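PDB 2A6P: acid phosphatase from Mycobacterium tuberculosis, which removes phosphate from a broad range of monoesters, including phosphorylated sugars, and can serve as a fructose-1,6-bisphosphatase in gluconeogenesis. Local coordinates for residues Arg67-Asp72 / Val150-Phe155. Residues are numbered along the deposited sequence; the frame is centred on the assembly and turned at random.
Sequences RRRTLD and VSHGHF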
loop_
_atom_site.group_PDB
_atom_site.type_symbol
_atom_site.label_atom_id
_atom_site.label_comp_id
_atom_site.label_asym_id
_atom_site.label_seq_id
_atom_site.Cartn_x
_atom_site.Cartn_y
_atom_site.Cartn_z
ATOM N N ARG A 67 -23.796 6.301 5.307
ATOM C CA ARG A 67 -23.699 7.742 5.072
ATOM C C ARG A 67 -24.075 8.053 3.636
ATOM O O ARG A 67 -23.855 7.237 2.739
ATOM C CB ARG A 67 -22.280 8.245 5.358
ATOM C CG ARG A 67 -21.801 8.041 6.803
ATOM C CD ARG A 67 -22.605 8.871 7.810
ATOM N NE ARG A 67 -23.898 8.274 8.125
ATOM C CZ ARG A 67 -24.059 7.157 8.833
ATOM N NH1 ARG A 67 -23.009 6.499 9.318
ATOM N NH2 ARG A 67 -25.281 6.684 9.050
ATOM N N ARG A 68 -24.639 9.236 3.419
ATOM C CA ARG A 68 -25.041 9.629 2.081
ATOM C C ARG A 68 -23.839 9.838 1.152
ATOM O O ARG A 68 -23.911 9.529 -0.042
ATOM C CB ARG A 68 -25.883 10.906 2.122
ATOM C CG ARG A 68 -26.539 11.207 0.771
ATOM C CD ARG A 68 -27.435 10.031 0.333
ATOM N NE ARG A 68 -27.303 9.715 -1.090
ATOM C CZ ARG A 68 -27.949 8.722 -1.702
ATOM N NH1 ARG A 68 -28.780 7.941 -1.018
ATOM N NH2 ARG A 68 -27.758 8.508 -3.001
ATOM N N ARG A 69 -22.736 10.357 1.689
ATOM C CA ARG A 69 -21.556 10.578 0.856
ATOM C C ARG A 69 -20.995 9.269 0.285
ATOM O O ARG A 69 -20.388 9.274 -0.786
ATOM C CB ARG A 69 -20.465 11.334 1.642
ATOM C CG ARG A 69 -20.017 10.688 2.958
ATOM C CD ARG A 69 -19.039 11.614 3.676
ATOM N NE ARG A 69 -18.640 11.154 5.008
ATOM C CZ ARG A 69 -19.390 11.244 6.104
ATOM N NH1 ARG A 69 -20.605 11.767 6.031
ATOM N NH2 ARG A 69 -18.906 10.849 7.282
ATOM N N THR A 70 -21.177 8.158 1.003
ATOM C CA THR A 70 -20.698 6.863 0.520
ATOM C C THR A 70 -21.735 6.236 -0.415
ATOM O O THR A 70 -21.377 5.626 -1.427
ATOM C CB THR A 70 -20.380 5.867 1.684
ATOM O OG1 THR A 70 -21.380 5.966 2.704
ATOM C CG2 THR A 70 -18.993 6.158 2.281
ATOM N N LEU A 71 -23.017 6.390 -0.091
ATOM C CA LEU A 71 -24.058 5.842 -0.957
ATOM C C LEU A 71 -23.968 6.562 -2.299
ATOM O O LEU A 71 -24.042 5.947 -3.365
ATOM C CB LEU A 71 -25.445 6.062 -0.338
ATOM C CG LEU A 71 -25.785 5.168 0.862
ATOM C CD1 LEU A 71 -27.077 5.641 1.503
ATOM C CD2 LEU A 71 -25.916 3.710 0.396
ATOM N N ASP A 72 -23.794 7.876 -2.226
ATOM C CA ASP A 72 -23.681 8.717 -3.412
ATOM C C ASP A 72 -22.512 8.264 -4.272
ATOM O O ASP A 72 -22.639 8.134 -5.495
ATOM C CB ASP A 72 -23.457 10.173 -3.008
ATOM C CG ASP A 72 -24.469 11.107 -3.624
ATOM O OD1 ASP A 72 -24.704 11.002 -4.849
ATOM O OD2 ASP A 72 -25.020 11.950 -2.884
ATOM N N VAL A 150 -17.376 0.019 0.245
ATOM C CA VAL A 150 -17.369 1.453 -0.059
ATOM C C VAL A 150 -17.507 2.032 1.349
ATOM O O VAL A 150 -18.572 1.934 1.964
ATOM C CB VAL A 150 -18.555 1.853 -0.925
ATOM C CG1 VAL A 150 -18.529 3.377 -1.186
ATOM C CG2 VAL A 150 -18.515 1.056 -2.226
ATOM N N SER A 151 -16.424 2.616 1.860
ATOM C CA SER A 151 -16.406 3.097 3.237
ATOM C C SER A 151 -15.667 4.426 3.464
ATOM O O SER A 151 -15.683 5.304 2.598
ATOM C CB SER A 151 -15.819 1.962 4.107
ATOM O OG SER A 151 -15.731 2.277 5.485
ATOM N N HIS A 152 -15.030 4.568 4.630
ATOM C CA HIS A 152 -14.312 5.794 4.979
ATOM C C HIS A 152 -12.802 5.644 5.213
ATOM O O HIS A 152 -12.276 4.532 5.274
ATOM C CB HIS A 152 -14.965 6.437 6.207
ATOM C CG HIS A 152 -16.429 6.695 6.039
ATOM N ND1 HIS A 152 -17.375 5.695 6.136
ATOM C CD2 HIS A 152 -17.110 7.829 5.749
ATOM C CE1 HIS A 152 -18.575 6.203 5.918
ATOM N NE2 HIS A 152 -18.443 7.495 5.679
ATOM N N GLY A 153 -12.123 6.783 5.357
ATOM C CA GLY A 153 -10.680 6.803 5.534
ATOM C C GLY A 153 -10.118 5.946 6.642
ATOM O O GLY A 153 -9.383 4.975 6.385
ATOM N N HIS A 154 -10.458 6.294 7.881
ATOM C CA HIS A 154 -9.952 5.545 9.018
ATOM C C HIS A 154 -10.463 4.115 9.080
ATOM O O HIS A 154 -9.665 3.194 9.275
ATOM C CB HIS A 154 -10.237 6.306 10.319
ATOM C CG HIS A 154 -9.429 7.564 10.461
ATOM N ND1 HIS A 154 -9.803 8.609 11.281
ATOM C CD2 HIS A 154 -8.264 7.942 9.884
ATOM C CE1 HIS A 154 -8.905 9.574 11.200
ATOM N NE2 HIS A 154 -7.962 9.194 10.359
ATOM N N PHE A 155 -11.761 3.900 8.883
ATOM C CA PHE A 155 -12.259 2.530 8.942
ATOM C C PHE A 155 -11.656 1.634 7.856
ATOM O O PHE A 155 -11.303 0.495 8.125
ATOM C CB PHE A 155 -13.786 2.457 8.868
ATOM C CG PHE A 155 -14.322 1.071 9.155
ATOM C CD1 PHE A 155 -14.180 0.509 10.423
ATOM C CD2 PHE A 155 -14.875 0.286 8.136
ATOM C CE1 PHE A 155 -14.578 -0.821 10.671
ATOM C CE2 PHE A 155 -15.274 -1.045 8.379
ATOM C CZ PHE A 155 -15.124 -1.595 9.642
#
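The imidazole of H152 carries the methyl of T70 over one face and meets two arginine side chains around NE2: NE of R69 and CB of R67 lie at its edge, near the ring plane, while CG of R67 comes in obliquely. This is the catalytic pocket of the histidine phosphatase fold, where the start of helix 68-76 faces the turn between strand 147-151 and helix 153-163. The T70 methyl makes a CH-pi contact, CG2 standing 3.9 Å from the H152 ring centroid and 27° off the ring normal. The R69 guanidinium is turned 73° from the imidazole and takes H152 NE2 over one of its faces, with R69 NE to H152 NE2 at 3.7 Å; R67 CG shares that face, offset toward the rim. H152, probably the transition-state stabiliser, lies beside H18, the phosphohistidine nucleophile inferred for this enzyme, and beside E90, the likely proton donor or acceptor. Its NE2 is buried here without a hydrogen-bonding partner in the model, and R67 CG packs 3.6 Å from H152 NE2. The arginines turn their polar ends to other partners: R67 NE pairs with E34, and R69 gives NH1 to the carbonyl of T33 and NH2 to that of G31. R69 NE makes a weak, long ion pair with a sulfate ion, consistent with a phosphate-binding pocket. Chi1 of -55° sets H152 CG anti to its carbonyl carbon, beside the backbone N. At the strand end, V150, hydrogen-bonded through its backbone to I63 of the neighbouring strand 61-64 and S65 just after it, packs CG1 3.6 Å from the carbonyl O of T70. Besides covering the ring, T70 CG2 rests 3.4 Å from the carbonyl O of S151.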